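PDB 5CEF: aspartate-semialdehyde dehydrogenase from Cryptococcus neoformans var. neoformans JEC21, which catalyses the NADPH-dependent reductive dephosphorylation of 4-phospho-L-aspartate to L-aspartate semialdehyde, the second step in making the aspartate family of amino acids. Local coordinates for residues Q8-V13 with A35-G40; Q22-L27 with T351-N356; A29-F34 with N356-V361; A102-D107 with G150-N155. One frame throughout, in Å; residues are numbered along the deposited sequence.

Contact 1: Q8-V13 with A35-G40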
loop_
_atom_site.group_PDB
_atom_site.type_symbol
_atom_site.label_atom_id
_atom_site.label_comp_id
_atom_site.label_asym_id
_atom_site.label_seq_id
_atom_site.Cartn_x
_atom_site.Cartn_y
_atom_site.Cartn_z
ATOM N N GLN A 8 -7.644 -38.704 24.004
ATOM C CA GLN A 8 -6.532 -37.873 23.618
ATOM C C GLN A 8 -5.474 -38.639 22.862
ATOM O O GLN A 8 -5.328 -39.824 23.065
ATOM C CB GLN A 8 -5.937 -37.162 24.821
ATOM C CG GLN A 8 -6.878 -36.037 25.213
ATOM C CD GLN A 8 -6.459 -35.354 26.470
ATOM O OE1 GLN A 8 -5.276 -35.104 26.684
ATOM N NE2 GLN A 8 -7.434 -35.057 27.337
ATOM N N ILE A 9 -4.796 -37.935 21.950
ATOM C CA ILE A 9 -3.657 -38.461 21.185
ATOM C C ILE A 9 -2.475 -37.492 21.289
ATOM O O ILE A 9 -2.603 -36.299 20.980
ATOM C CB ILE A 9 -4.007 -38.660 19.712
ATOM C CG1 ILE A 9 -5.124 -39.672 19.602
ATOM C CG2 ILE A 9 -2.802 -39.157 18.936
ATOM C CD1 ILE A 9 -5.637 -39.839 18.198
ATOM N N LYS A 10 -1.362 -37.999 21.813
ATOM C CA LYS A 10 -0.232 -37.142 22.111
ATOM C C LYS A 10 0.438 -36.778 20.807
ATOM O O LYS A 10 0.624 -37.645 19.957
ATOM C CB LYS A 10 0.751 -37.849 23.019
ATOM C CG LYS A 10 0.232 -38.115 24.407
ATOM C CD LYS A 10 1.268 -38.835 25.265
ATOM C CE LYS A 10 0.855 -38.943 26.729
ATOM N NZ LYS A 10 -0.114 -40.052 26.987
ATOM N N VAL A 11 0.730 -35.495 20.617
ATOM C CA VAL A 11 1.350 -35.046 19.364
ATOM C C VAL A 11 2.601 -34.202 19.551
ATOM O O VAL A 11 2.784 -33.551 20.580
ATOM C CB VAL A 11 0.401 -34.236 18.467
ATOM C CG1 VAL A 11 -0.878 -35.004 18.223
ATOM C CG2 VAL A 11 0.109 -32.869 19.041
ATOM N N GLY A 12 3.449 -34.249 18.524
ATOM C CA GLY A 12 4.672 -33.475 18.474
ATOM C C GLY A 12 4.615 -32.360 17.452
ATOM O O GLY A 12 3.871 -32.440 16.469
ATOM N N VAL A 13 5.383 -31.309 17.708
ATOM C CA VAL A 13 5.549 -30.219 16.763
ATOM C C VAL A 13 7.047 -29.925 16.577
ATOM O O VAL A 13 7.739 -29.534 17.514
ATOM C CB VAL A 13 4.849 -28.974 17.245
ATOM C CG1 VAL A 13 5.020 -27.874 16.199
ATOM C CG2 VAL A 13 3.397 -29.251 17.468
ATOM N N ALA A 35 -3.191 -33.694 21.694
ATOM C CA ALA A 35 -2.647 -33.054 22.924
ATOM C C ALA A 35 -1.149 -32.780 22.769
ATOM O O ALA A 35 -0.372 -33.701 22.527
ATOM C CB ALA A 35 -2.890 -33.925 24.158
ATOM N N LEU A 36 -0.781 -31.505 22.838
ATOM C CA LEU A 36 0.592 -31.093 22.667
ATOM C C LEU A 36 1.419 -31.786 23.682
ATOM O O LEU A 36 1.142 -31.669 24.868
ATOM C CB LEU A 36 0.723 -29.593 22.845
ATOM C CG LEU A 36 0.255 -28.794 21.641
ATOM C CD1 LEU A 36 -0.002 -27.345 22.050
ATOM C CD2 LEU A 36 1.265 -28.890 20.487
ATOM N N HIS A 37 2.387 -32.564 23.225
ATOM C CA HIS A 37 3.178 -33.378 24.124
ATOM C C HIS A 37 4.685 -33.157 23.992
ATOM O O HIS A 37 5.409 -33.295 24.972
ATOM C CB HIS A 37 2.837 -34.852 23.886
ATOM C CG HIS A 37 3.432 -35.774 24.893
ATOM N ND1 HIS A 37 3.086 -35.745 26.235
ATOM C CD2 HIS A 37 4.362 -36.750 24.757
ATOM C CE1 HIS A 37 3.783 -36.662 26.877
ATOM N NE2 HIS A 37 4.564 -37.288 26.005
ATOM N N ALA A 38 5.176 -32.886 22.777
ATOM C CA ALA A 38 6.623 -32.761 22.521
ATOM C C ALA A 38 6.910 -31.672 21.496
ATOM O O ALA A 38 6.431 -31.743 20.356
ATOM C CB ALA A 38 7.193 -34.078 22.055
ATOM N N LEU A 39 7.647 -30.647 21.911
ATOM C CA LEU A 39 8.058 -29.580 21.024
ATOM C C LEU A 39 9.534 -29.689 20.640
ATOM O O LEU A 39 10.385 -29.942 21.487
ATOM C CB LEU A 39 7.862 -28.266 21.727
ATOM C CG LEU A 39 6.524 -28.038 22.373
ATOM C CD1 LEU A 39 6.482 -26.592 22.850
ATOM C CD2 LEU A 39 5.403 -28.308 21.395
ATOM N N GLY A 40 9.839 -29.525 19.363
ATOM C CA GLY A 40 11.227 -29.536 18.894
ATOM C C GLY A 40 11.617 -28.171 18.316
ATOM O O GLY A 40 10.869 -27.593 17.543
#

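Contact 2: Q22-L27 with T351-N356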
loop_
_atom_site.group_PDB
_atom_site.type_symbol
_atom_site.label_atom_id
_atom_site.label_comp_id
_atom_site.label_asym_id
_atom_site.label_seq_id
_atom_site.Cartn_x
_atom_site.Cartn_y
_atom_site.Cartn_z
ATOM N N GLN A 22 4.284 -22.100 15.499
ATOM C CA GLN A 22 3.441 -21.312 16.375
ATOM C C GLN A 22 1.959 -21.528 16.093
ATOM O O GLN A 22 1.131 -21.635 17.021
ATOM C CB GLN A 22 3.772 -19.820 16.229
ATOM C CG GLN A 22 5.156 -19.450 16.750
ATOM C CD GLN A 22 5.426 -17.964 16.665
ATOM O OE1 GLN A 22 4.500 -17.151 16.661
ATOM N NE2 GLN A 22 6.699 -17.599 16.569
ATOM N N ARG A 23 1.626 -21.591 14.809
ATOM C CA ARG A 23 0.250 -21.789 14.430
ATOM C C ARG A 23 -0.190 -23.209 14.810
ATOM O O ARG A 23 -1.289 -23.394 15.343
ATOM C CB ARG A 23 0.046 -21.518 12.946
ATOM C CG ARG A 23 -1.427 -21.489 12.568
ATOM C CD ARG A 23 -2.118 -20.186 12.918
ATOM N NE ARG A 23 -3.496 -20.229 12.421
ATOM C CZ ARG A 23 -4.596 -20.106 13.172
ATOM N NH1 ARG A 23 -4.523 -19.888 14.490
ATOM N NH2 ARG A 23 -5.791 -20.178 12.605
ATOM N N PHE A 24 0.662 -24.189 14.550
ATOM C CA PHE A 24 0.379 -25.558 14.984
ATOM C C PHE A 24 0.040 -25.560 16.479
ATOM O O PHE A 24 -0.939 -26.173 16.911
ATOM C CB PHE A 24 1.573 -26.489 14.767
ATOM C CG PHE A 24 1.596 -27.189 13.429
ATOM C CD1 PHE A 24 0.551 -27.990 13.020
ATOM C CD2 PHE A 24 2.702 -27.074 12.597
ATOM C CE1 PHE A 24 0.591 -28.666 11.814
ATOM C CE2 PHE A 24 2.744 -27.732 11.388
ATOM C CZ PHE A 24 1.692 -28.540 11.005
ATOM N N ILE A 25 0.846 -24.851 17.252
ATOM C CA ILE A 25 0.673 -24.814 18.678
ATOM C C ILE A 25 -0.652 -24.147 19.071
ATOM O O ILE A 25 -1.394 -24.667 19.902
ATOM C CB ILE A 25 1.900 -24.176 19.343
ATOM C CG1 ILE A 25 2.997 -25.215 19.392
ATOM C CG2 ILE A 25 1.579 -23.655 20.747
ATOM C CD1 ILE A 25 4.382 -24.637 19.592
ATOM N N GLU A 26 -0.939 -23.004 18.489
ATOM C CA GLU A 26 -2.213 -22.352 18.729
ATOM C C GLU A 26 -3.392 -23.288 18.460
ATOM O O GLU A 26 -4.301 -23.384 19.254
ATOM C CB GLU A 26 -2.315 -21.136 17.828
ATOM C CG GLU A 26 -3.627 -20.404 17.941
ATOM C CD GLU A 26 -3.469 -18.946 17.577
ATOM O OE1 GLU A 26 -3.275 -18.617 16.383
ATOM O OE2 GLU A 26 -3.556 -18.127 18.496
ATOM N N LEU A 27 -3.363 -23.975 17.322
ATOM C CA LEU A 27 -4.489 -24.781 16.921
ATOM C C LEU A 27 -4.589 -26.044 17.732
ATOM O O LEU A 27 -5.691 -26.513 18.002
ATOM C CB LEU A 27 -4.439 -25.146 15.432
ATOM C CG LEU A 27 -4.629 -23.963 14.489
ATOM C CD1 LEU A 27 -4.358 -24.362 13.049
ATOM C CD2 LEU A 27 -6.021 -23.346 14.611
ATOM N N THR A 351 -3.338 -25.723 9.494
ATOM C CA THR A 351 -4.715 -26.215 9.416
ATOM C C THR A 351 -4.809 -27.413 8.463
ATOM O O THR A 351 -5.484 -28.401 8.762
ATOM C CB THR A 351 -5.718 -25.124 9.032
ATOM O OG1 THR A 351 -5.824 -24.177 10.094
ATOM C CG2 THR A 351 -7.082 -25.694 8.804
ATOM N N SER A 352 -4.123 -27.349 7.329
ATOM C CA SER A 352 -4.244 -28.425 6.366
ATOM C C SER A 352 -3.664 -29.676 6.922
ATOM O O SER A 352 -4.241 -30.747 6.778
ATOM C CB SER A 352 -3.538 -28.093 5.062
ATOM O OG SER A 352 -4.236 -27.087 4.377
ATOM N N SER A 353 -2.511 -29.560 7.546
ATOM C CA SER A 353 -1.851 -30.733 8.106
ATOM C C SER A 353 -2.706 -31.381 9.192
ATOM O O SER A 353 -2.794 -32.608 9.279
ATOM C CB SER A 353 -0.470 -30.375 8.653
ATOM O OG SER A 353 0.497 -30.626 7.664
ATOM N N ILE A 354 -3.347 -30.563 10.006
ATOM C CA ILE A 354 -4.166 -31.069 11.092
ATOM C C ILE A 354 -5.379 -31.810 10.568
ATOM O O ILE A 354 -5.669 -32.921 11.017
ATOM C CB ILE A 354 -4.603 -29.917 11.998
ATOM C CG1 ILE A 354 -3.429 -29.480 12.885
ATOM C CG2 ILE A 354 -5.788 -30.336 12.842
ATOM C CD1 ILE A 354 -3.591 -28.104 13.463
ATOM N N ILE A 355 -6.050 -31.230 9.573
ATOM C CA ILE A 355 -7.202 -31.891 8.951
ATOM C C ILE A 355 -6.778 -33.228 8.368
ATOM O O ILE A 355 -7.506 -34.231 8.509
ATOM C CB ILE A 355 -7.865 -31.050 7.867
ATOM C CG1 ILE A 355 -8.459 -29.788 8.475
ATOM C CG2 ILE A 355 -8.994 -31.829 7.237
ATOM C CD1 ILE A 355 -8.785 -28.694 7.487
ATOM N N ASN A 356 -5.607 -33.254 7.725
ATOM C CA ASN A 356 -5.076 -34.501 7.182
ATOM C C ASN A 356 -4.939 -35.523 8.277
ATOM O O ASN A 356 -5.315 -36.671 8.114
ATOM C CB ASN A 356 -3.702 -34.308 6.529
ATOM C CG ASN A 356 -3.779 -33.859 5.106
ATOM O OD1 ASN A 356 -4.866 -33.748 4.545
ATOM N ND2 ASN A 356 -2.647 -33.559 4.527
HETATM O O HOH W 1 -4.572 -21.825 9.783
#

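Contact 3: A29-F34 with N356-V361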
loop_
_atom_site.group_PDB
_atom_site.type_symbol
_atom_site.label_atom_id
_atom_site.label_comp_id
_atom_site.label_asym_id
_atom_site.label_seq_id
_atom_site.Cartn_x
_atom_site.Cartn_y
_atom_site.Cartn_z
ATOM N N ALA A 29 -3.530 -26.548 20.817
ATOM C CA ALA A 29 -3.958 -26.248 22.186
ATOM C C ALA A 29 -5.484 -26.215 22.270
ATOM O O ALA A 29 -6.058 -26.698 23.232
ATOM C CB ALA A 29 -3.393 -24.926 22.636
ATOM N N ALA A 30 -6.131 -25.696 21.228
ATOM C CA ALA A 30 -7.599 -25.602 21.160
ATOM C C ALA A 30 -8.300 -26.881 20.654
ATOM O O ALA A 30 -9.526 -26.929 20.602
ATOM C CB ALA A 30 -8.008 -24.425 20.271
ATOM N N HIS A 31 -7.528 -27.908 20.315
ATOM C CA HIS A 31 -8.054 -29.063 19.619
ATOM C C HIS A 31 -8.744 -30.050 20.563
ATOM O O HIS A 31 -8.265 -30.340 21.672
ATOM C CB HIS A 31 -6.912 -29.761 18.841
ATOM C CG HIS A 31 -7.381 -30.707 17.785
ATOM N ND1 HIS A 31 -7.624 -32.033 18.035
ATOM C CD2 HIS A 31 -7.666 -30.515 16.478
ATOM C CE1 HIS A 31 -8.055 -32.622 16.939
ATOM N NE2 HIS A 31 -8.078 -31.726 15.971
ATOM N N PRO A 32 -9.851 -30.633 20.105
ATOM C CA PRO A 32 -10.609 -31.536 21.013
ATOM C C PRO A 32 -9.941 -32.848 21.428
ATOM O O PRO A 32 -10.328 -33.382 22.420
ATOM C CB PRO A 32 -11.890 -31.818 20.239
ATOM C CG PRO A 32 -11.509 -31.572 18.836
ATOM C CD PRO A 32 -10.557 -30.434 18.840
ATOM N N TYR A 33 -8.982 -33.373 20.675
ATOM C CA TYR A 33 -8.271 -34.588 21.102
ATOM C C TYR A 33 -6.763 -34.695 20.922
ATOM O O TYR A 33 -6.149 -35.565 21.522
ATOM C CB TYR A 33 -8.929 -35.808 20.466
ATOM C CG TYR A 33 -8.952 -35.896 18.963
ATOM C CD1 TYR A 33 -7.818 -36.317 18.239
ATOM C CD2 TYR A 33 -10.135 -35.744 18.264
ATOM C CE1 TYR A 33 -7.865 -36.485 16.864
ATOM C CE2 TYR A 33 -10.189 -35.934 16.885
ATOM C CZ TYR A 33 -9.063 -36.298 16.187
ATOM O OH TYR A 33 -9.094 -36.461 14.813
ATOM N N PHE A 34 -6.179 -33.907 20.028
ATOM C CA PHE A 34 -4.721 -33.899 19.836
ATOM C C PHE A 34 -4.117 -33.091 20.963
ATOM O O PHE A 34 -4.560 -31.948 21.218
ATOM C CB PHE A 34 -4.345 -33.222 18.521
ATOM C CG PHE A 34 -4.526 -34.067 17.302
ATOM C CD1 PHE A 34 -4.081 -35.379 17.267
ATOM C CD2 PHE A 34 -5.052 -33.521 16.150
ATOM C CE1 PHE A 34 -4.218 -36.158 16.128
ATOM C CE2 PHE A 34 -5.197 -34.285 15.007
ATOM C CZ PHE A 34 -4.785 -35.606 14.999
ATOM N N ASN A 356 -5.607 -33.254 7.725
ATOM C CA ASN A 356 -5.076 -34.501 7.182
ATOM C C ASN A 356 -4.939 -35.523 8.277
ATOM O O ASN A 356 -5.315 -36.671 8.114
ATOM C CB ASN A 356 -3.702 -34.308 6.529
ATOM C CG ASN A 356 -3.779 -33.859 5.106
ATOM O OD1 ASN A 356 -4.866 -33.748 4.545
ATOM N ND2 ASN A 356 -2.647 -33.559 4.527
ATOM N N ALA A 357 -4.378 -35.113 9.388
ATOM C CA ALA A 357 -4.192 -36.025 10.502
ATOM C C ALA A 357 -5.526 -36.506 11.084
ATOM O O ALA A 357 -5.663 -37.675 11.388
ATOM C CB ALA A 357 -3.351 -35.354 11.581
ATOM N N GLU A 358 -6.506 -35.608 11.194
ATOM C CA GLU A 358 -7.837 -35.991 11.706
ATOM C C GLU A 358 -8.420 -37.109 10.834
ATOM O O GLU A 358 -8.917 -38.102 11.349
ATOM C CB GLU A 358 -8.798 -34.801 11.780
ATOM C CG GLU A 358 -8.370 -33.696 12.743
ATOM C CD GLU A 358 -9.269 -32.465 12.725
ATOM O OE1 GLU A 358 -10.189 -32.432 11.900
ATOM O OE2 GLU A 358 -9.088 -31.529 13.549
ATOM N N ILE A 359 -8.306 -36.969 9.525
ATOM C CA ILE A 359 -8.775 -38.004 8.633
ATOM C C ILE A 359 -8.040 -39.338 8.864
ATOM O O ILE A 359 -8.656 -40.422 8.871
ATOM C CB ILE A 359 -8.615 -37.577 7.179
ATOM C CG1 ILE A 359 -9.571 -36.418 6.905
ATOM C CG2 ILE A 359 -8.925 -38.731 6.221
ATOM C CD1 ILE A 359 -9.204 -35.630 5.659
ATOM N N ALA A 360 -6.735 -39.288 9.056
ATOM C CA ALA A 360 -5.970 -40.522 9.311
ATOM C C ALA A 360 -6.397 -41.198 10.614
ATOM O O ALA A 360 -6.371 -42.418 10.731
ATOM C CB ALA A 360 -4.472 -40.223 9.332
ATOM N N VAL A 361 -6.782 -40.392 11.593
ATOM C CA VAL A 361 -7.350 -40.919 12.813
ATOM C C VAL A 361 -8.638 -41.677 12.480
ATOM O O VAL A 361 -8.770 -42.835 12.843
ATOM C CB VAL A 361 -7.595 -39.809 13.846
ATOM C CG1 VAL A 361 -8.422 -40.347 14.986
ATOM C CG2 VAL A 361 -6.260 -39.240 14.362
#

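Contact 4: A102-D107 with G150-N155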
loop_
_atom_site.group_PDB
_atom_site.type_symbol
_atom_site.label_atom_id
_atom_site.label_comp_id
_atom_site.label_asym_id
_atom_site.label_seq_id
_atom_site.Cartn_x
_atom_site.Cartn_y
_atom_site.Cartn_z
ATOM N N ALA A 102 14.427 -39.371 9.811
ATOM C CA ALA A 102 14.848 -39.987 11.080
ATOM C C ALA A 102 13.620 -40.345 11.934
ATOM O O ALA A 102 13.519 -41.446 12.464
ATOM C CB ALA A 102 15.810 -39.056 11.843
ATOM N N PHE A 103 12.676 -39.421 12.027
ATOM C CA PHE A 103 11.431 -39.700 12.744
ATOM C C PHE A 103 10.697 -40.900 12.158
ATOM O O PHE A 103 10.258 -41.781 12.902
ATOM C CB PHE A 103 10.517 -38.462 12.756
ATOM C CG PHE A 103 10.804 -37.529 13.886
ATOM C CD1 PHE A 103 11.975 -36.802 13.925
ATOM C CD2 PHE A 103 9.923 -37.414 14.944
ATOM C CE1 PHE A 103 12.247 -35.958 14.982
ATOM C CE2 PHE A 103 10.195 -36.572 16.013
ATOM C CZ PHE A 103 11.358 -35.842 16.031
ATOM N N ARG A 104 10.565 -40.949 10.834
ATOM C CA ARG A 104 9.886 -42.071 10.200
ATOM C C ARG A 104 10.649 -43.367 10.461
ATOM O O ARG A 104 10.026 -44.409 10.771
ATOM C CB ARG A 104 9.713 -41.850 8.715
ATOM C CG ARG A 104 8.888 -42.939 8.041
ATOM C CD ARG A 104 8.686 -42.732 6.548
ATOM N NE ARG A 104 9.955 -42.542 5.852
ATOM C CZ ARG A 104 10.080 -42.425 4.530
ATOM N NH1 ARG A 104 9.027 -42.474 3.724
ATOM N NH2 ARG A 104 11.286 -42.265 4.016
ATOM N N ALA A 105 11.974 -43.313 10.348
ATOM C CA ALA A 105 12.818 -44.520 10.558
ATOM C C ALA A 105 12.707 -45.089 11.983
ATOM O O ALA A 105 12.804 -46.306 12.177
ATOM C CB ALA A 105 14.272 -44.212 10.231
ATOM N N ALA A 106 12.465 -44.198 12.943
ATOM C CA ALA A 106 12.154 -44.579 14.310
ATOM C C ALA A 106 10.673 -44.913 14.523
ATOM O O ALA A 106 10.165 -44.870 15.652
ATOM C CB ALA A 106 12.567 -43.459 15.258
ATOM N N ASP A 107 9.981 -45.261 13.446
ATOM C CA ASP A 107 8.613 -45.795 13.513
ATOM C C ASP A 107 7.564 -44.798 14.014
ATOM O O ASP A 107 6.564 -45.182 14.629
ATOM C CB ASP A 107 8.592 -47.093 14.326
ATOM C CG ASP A 107 7.596 -48.110 13.783
ATOM O OD1 ASP A 107 7.364 -48.163 12.552
ATOM O OD2 ASP A 107 7.040 -48.882 14.593
ATOM N N GLY A 150 5.206 -46.302 11.444
ATOM C CA GLY A 150 5.627 -45.015 10.888
ATOM C C GLY A 150 5.350 -44.798 9.400
ATOM O O GLY A 150 5.385 -45.738 8.607
ATOM N N TYR A 151 5.152 -43.534 9.038
ATOM C CA TYR A 151 5.083 -43.105 7.653
ATOM C C TYR A 151 5.166 -41.568 7.539
ATOM O O TYR A 151 5.127 -40.843 8.545
ATOM C CB TYR A 151 3.805 -43.597 7.007
ATOM C CG TYR A 151 2.539 -42.951 7.546
ATOM C CD1 TYR A 151 2.018 -41.750 7.021
ATOM C CD2 TYR A 151 1.835 -43.564 8.572
ATOM C CE1 TYR A 151 0.842 -41.183 7.553
ATOM C CE2 TYR A 151 0.671 -43.029 9.086
ATOM C CZ TYR A 151 0.176 -41.857 8.580
ATOM O OH TYR A 151 -0.981 -41.392 9.159
ATOM N N ILE A 152 5.304 -41.102 6.300
ATOM C CA ILE A 152 5.272 -39.691 5.974
ATOM C C ILE A 152 4.131 -39.365 5.012
ATOM O O ILE A 152 3.901 -40.088 4.027
ATOM C CB ILE A 152 6.606 -39.231 5.339
ATOM C CG1 ILE A 152 7.656 -39.086 6.422
ATOM C CG2 ILE A 152 6.444 -37.896 4.656
ATOM C CD1 ILE A 152 9.076 -38.995 5.902
ATOM N N VAL A 153 3.419 -38.276 5.326
ATOM C CA VAL A 153 2.456 -37.649 4.420
ATOM C C VAL A 153 2.823 -36.209 4.325
ATOM O O VAL A 153 3.178 -35.587 5.331
ATOM C CB VAL A 153 1.024 -37.724 4.956
ATOM C CG1 VAL A 153 0.125 -36.826 4.151
ATOM C CG2 VAL A 153 0.513 -39.141 4.901
ATOM N N THR A 154 2.795 -35.666 3.121
ATOM C CA THR A 154 3.085 -34.266 2.944
ATOM C C THR A 154 1.817 -33.514 2.608
ATOM O O THR A 154 0.973 -33.989 1.888
ATOM C CB THR A 154 4.090 -33.999 1.827
ATOM O OG1 THR A 154 3.610 -34.599 0.620
ATOM C CG2 THR A 154 5.425 -34.561 2.177
ATOM N N ASN A 155 1.705 -32.343 3.209
ATOM C CA ASN A 155 0.641 -31.407 3.025
ATOM C C ASN A 155 1.026 -30.501 1.868
ATOM O O ASN A 155 2.197 -30.177 1.746
ATOM C CB ASN A 155 0.578 -30.616 4.321
ATOM C CG ASN A 155 -0.532 -29.618 4.330
ATOM O OD1 ASN A 155 -1.637 -29.906 3.885
ATOM N ND2 ASN A 155 -0.220 -28.404 4.762
#

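Contact 1: Q8-V13 with A35-G40
Lys-10 lays its aliphatic chain over one face of the His-37 imidazole. Its CD sits 3.5 Å from the ring centroid, 2° off the ring normal, a CH-pi contact. With His-37 CG anti to its backbone N (chi1 -171°), that atom comes to 3.9 Å from Lys-10 CB. Lys-10 and Ala-38 point to this face of the sheet. On the other face, Val-13 CG2 meets Leu-36 CD2 at 3.7 Å.

Backbone hydrogen bonds between the parallel strands hold these side chains in place. Val-11 N donates to Ala-35 O at 2.8 Å, and Gly-40 N donates to Val-13 O at 2.8 Å. Between them the register slips by one residue, a beta bulge. There Val-11 O takes two donors: His-37 N at 2.9 Å, in the carbonyl plane, and Ala-38 N in a weak bond at 3.3 Å.

Helix 19-29 links the two strands in a beta-alpha-beta unit of the Rossmann fold. Its Leu-28 touches Val-11, Val-13 and Leu-36. The two faces therefore differ in chemistry. The Val-13 face is apolar and packed under the helix. The Lys-10 face carries two ionisable groups, with Lys-10 NZ 5.4 Å from His-37 ND1, which would probably disfavour a charged imidazole.

Contact 2: Q22-L27 with T351-N356
Phe-24 and Leu-27 of helix 19-29 meet Ser-353, Ile-354 and Thr-351 of helix 349-362. The axes of these short helical segments come within 10.4 Å and are inclined at 51°. Phe-24 offers its ring edge to Ser-353. The serine CB lies in the ring plane, 3.7 Å from Phe-24 CZ. Ser-353 OG is hydrogen-bonded to Asn-113 ND2. Phe-24 and Ile-354 run past each other in opposite directions, with Phe-24 CD1 4.2 Å from Ile-354 CD1.

The same isoleucine methyl also packs on the leucine. An extended chi2 (161°) carries Ile-354 CD1 out to Leu-27 CB, at 3.7 Å, and the two side chains meet at a slant. Leu-27 crosses Thr-351 at about a right angle and sets its CD1 3.3 Å from Thr-351 OG1. Ala-350, one residue earlier, touches Arg-23, Phe-24 and Leu-27.

The polar margin lies beside Thr-351. A water accepts from Arg-23 NE at 3.3 Å and is 2.7 Å from Thr-351 OG1, so it bridges the helices. Thr-351 OG1 also bonds to Arg-346 O. Within its own helix, Arg-23 NH1 forms a salt bridge with Glu-26 OE1 at 2.6 Å. Leu-27 CD2 lies over one face of the guanidinium, toward its rim.

No direct hydrogen bond joins the two segments. The coenzyme-domain helix and the C-terminal helix are held here by apolar packing, and between these segments a water adds a polar bridge at the partly exposed margin.

Contact 3: A29-F34 with N356-V361
Phe-34 points its ring tip at helix 349-362. Phe-34 CZ lies 3.7 Å from Ala-357 CB and 4.0 Å from Val-361 CG2. Phe-34 and Val-361 meet tip to tip. Tyr-33 adds a second aromatic, with its CE1 over the centre of one face of the Phe-34 ring. Ile-9 and Val-11 of strand 9-14 also touch Phe-34.

Further out, the tyrosine hydroxyl rests on the helix. Tyr-33 OH is 3.4 Å from Glu-358 CA and also approaches Val-361 CB. The methylene chain of Glu-358 is extended and passes Phe-34, with its CG 3.9 Å from Phe-34 CE2.

The polar edge is a histidine-carboxylate pair. His-31 NE2 donates to Glu-358 OE2 at 2.6 Å, with an N-H...O angle of 155°. The groups meet tip to tip, their planes 51° apart. Glu-358 OE2 lies in the imidazole plane. It is met on its anti side, somewhat out of the carboxylate plane. Ser-294 OG also bonds to this oxygen, which therefore has at least two partners. At the other end of the ring, His-31 ND1 accepts from Phe-34 N at 3.1 Å and from Tyr-33 N at 3.3 Å. Both donors are tilted from the ring plane. Together with the NE2 bond they limit the ring's rotation, and Pro-32 CD and Phe-34 CD2 flank its two faces.

The contact lies away from the active and coenzyme sites. It ties the helix-to-strand turn of the first beta-alpha-beta unit of a Rossmann fold to the C-terminal helix.

Contact 4: A102-D107 with G150-N155
Arg-104, near the end of helix 93-105, lies across Ile-152 of strand 151-155, a parallel strand of the Rossmann-fold sheet. The helix ends in a Schellman motif: Leu-108 N bonds to Phe-103 O, Asp-107 N bonds to Arg-104 O, and Asp-107 is the C-prime residue with positive phi.

The tight part has two pieces. The first is the arginine chain on the strand. With Arg-104 CG anti to the backbone N (chi1 -174°), that atom comes to 3.8 Å from Tyr-151 CA. The chain then bends at chi3 (53°). Ile-152 crosses it at about a right angle, and its CD1 is 3.7 Å from Arg-104 NE. This methyl lies over one face of the guanidinium, offset toward the rim. The guanidinium is gripped by two side chains. NH1 bonds to Gln-141 OE1, and NH2 bonds to Asn-101 OD1. Gln-141 OE1 also accepts from Ile-152 N, so one amide oxygen serves both partners of the contact. Leu-145 and Tyr-117 also touch the arginine. The second piece is Gly-150, buried against the helix end, its CA 4.1 Å from Asp-107 CA.

The open side is the outer part of the turn. Ala-105 and Ala-106 are exposed and point away from the strand, and Asp-107 is partly exposed. Asp-107 makes the one hydrogen bond between the segments and also accepts from Lys-149 N through the same oxygen. Gly-150 N donates to Asp-107 OD1 at 3.1 Å, approaching from above the carboxylate plane, 62° out of it.

How the contacts relate
Contacts 2, 3 and 4 are buried; contact 1 is partly buried. Contacts 1 and 4 touch the same parallel sheet at different strands. Contact 1 rests on backbone bonds between neighbours. Contact 4 sets a helix end on a strand through one arginine and one aspartate. Contacts 2 and 3 share helix 349-362, with Asn-356 common to their segments. Contact 2 is apolar with a water at its margin, whereas contact 3 adds a direct histidine-carboxylate bond. Contacts 1, 2 and 3 follow one beta-alpha-beta unit: its strands, its helix and its second turn. Asn-155 of contact 4 packs on Ser-352 and Ser-353, and Tyr-151 on Ala-360, so the C-terminal helix reaches this strand too.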